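Local coordinates for virulence protein STM3117 (Salmonella enterica subsp. enterica serovar Typhimurium, PDB 3HUH) that promotes replication of the bacterium inside host macrophages and may take part in making and modifying the peptidoglycan of the cell wall, at residues R81-P84 with G85-D88. Residues are numbered along the deposited sequence; the frame is centred on the assembly and turned at random.
Sequences RPTP and GSAD
A type II beta turn from Thr83 to Ser86, with Pro84 and Gly85 at its two corners, bends the chain in the loop between strand 64-70 and strand 88-93. The carbonyl O of Thr83, at the first position, accepts twice from Ser86, the fourth. The backbone bond that closes the turn, from Ser86 N to Thr83 O, is 3.3 Å long and somewhat bent, with 140° at the hydrogen; its donor stands above the carbonyl plane. The shorter bond comes from the side chain: Ser86 OG lies in that plane, on a lone pair, 2.7 Å from Thr83 O. A chi1 of 64° sets the hydroxyl between the serine's own N and C, which points it back at the Thr83 carbonyl. The same fold-back leaves Ser86 OG 3.8 Å from Thr83 CB, so the two side chains also pack loosely alongside each other.

Type II turns commonly carry proline at the second position and glycine at the third, and this one is a case in point. The ring of Pro84 holds its phi near the value the first corner needs, while Gly85 takes a positive phi of 81°, a region readily open to a residue without a side chain. From the first position of the turn, Thr83 OG1 donates to Arg81 O at 2.8 Å from above its carbonyl plane, tying the turn to the chain that leads into it.

Around this bend the second subunit closes in: Ser86 packs on its Ser86 counterpart there, and Gly85 O is hydrogen-bonded to Ser80 OG of that subunit. The result is a classic Pro-Gly type II turn, reinforced by a serine hydroxyl and placed at the dimer interface, on the connection joining the two four-stranded sheets of this glyoxalase-superfamily (VOC) fold.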
loop_
_atom_site.group_PDB
_atom_site.type_symbol
_atom_site.label_atom_id
_atom_site.label_comp_id
_atom_site.label_asym_id
_atom_site.label_seq_id
_atom_site.Cartn_x
_atom_site.Cartn_y
_atom_site.Cartn_z
ATOM N N ARG A 81 12.658 3.629 -6.833
ATOM C CA ARG A 81 13.305 4.548 -5.904
ATOM C C ARG A 81 12.877 4.246 -4.460
ATOM O O ARG A 81 12.086 4.982 -3.868
ATOM C CB ARG A 81 12.950 5.996 -6.276
ATOM C CG ARG A 81 13.465 6.418 -7.651
ATOM C CD ARG A 81 12.818 7.719 -8.150
ATOM N NE ARG A 81 13.195 8.896 -7.369
ATOM C CZ ARG A 81 12.714 10.119 -7.586
ATOM N NH1 ARG A 81 11.836 10.329 -8.559
ATOM N NH2 ARG A 81 13.112 11.136 -6.834
ATOM N N PRO A 82 13.391 3.146 -3.882
ATOM C CA PRO A 82 13.064 2.744 -2.505
ATOM C C PRO A 82 13.390 3.916 -1.592
ATOM O O PRO A 82 14.531 4.369 -1.550
ATOM C CB PRO A 82 13.988 1.549 -2.263
ATOM C CG PRO A 82 14.205 0.997 -3.642
ATOM C CD PRO A 82 14.406 2.247 -4.454
ATOM N N THR A 83 12.399 4.386 -0.845
ATOM C CA THR A 83 12.592 5.549 0.001
ATOM C C THR A 83 11.875 5.490 1.346
ATOM O O THR A 83 10.649 5.409 1.406
ATOM C CB THR A 83 12.100 6.818 -0.739
ATOM O OG1 THR A 83 12.752 6.922 -2.015
ATOM C CG2 THR A 83 12.383 8.073 0.088
ATOM N N PRO A 84 12.635 5.531 2.451
ATOM C CA PRO A 84 11.979 5.494 3.763
ATOM C C PRO A 84 11.154 6.774 3.916
ATOM O O PRO A 84 11.600 7.850 3.510
ATOM C CB PRO A 84 13.157 5.462 4.737
ATOM C CG PRO A 84 14.206 4.711 3.962
ATOM C CD PRO A 84 14.092 5.347 2.584
ATOM N N GLY A 85 9.953 6.654 4.476
ATOM C CA GLY A 85 9.101 7.817 4.672
ATOM C C GLY A 85 8.304 8.276 3.461
ATOM O O GLY A 85 7.715 9.357 3.480
ATOM N N SER A 86 8.267 7.458 2.414
ATOM C CA SER A 86 7.543 7.802 1.194
ATOM C C SER A 86 6.131 7.217 1.126
ATOM O O SER A 86 5.396 7.471 0.167
ATOM C CB SER A 86 8.337 7.336 -0.034
ATOM O OG SER A 86 8.459 5.923 -0.074
ATOM N N ALA A 87 5.750 6.438 2.136
ATOM C CA ALA A 87 4.425 5.832 2.154
ATOM C C ALA A 87 3.368 6.718 2.804
ATOM O O ALA A 87 3.651 7.463 3.748
ATOM C CB ALA A 87 4.473 4.479 2.860
ATOM N N ASP A 88 2.150 6.604 2.284
ATOM C CA ASP A 88 0.981 7.353 2.742
ATOM C C ASP A 88 -0.122 6.298 2.665
ATOM O O ASP A 88 -0.676 6.050 1.594
ATOM C CB ASP A 88 0.713 8.499 1.762
ATOM C CG ASP A 88 -0.358 9.446 2.245
ATOM O OD1 ASP A 88 -1.237 9.014 3.025
ATOM O OD2 ASP A 88 -0.328 10.621 1.823
#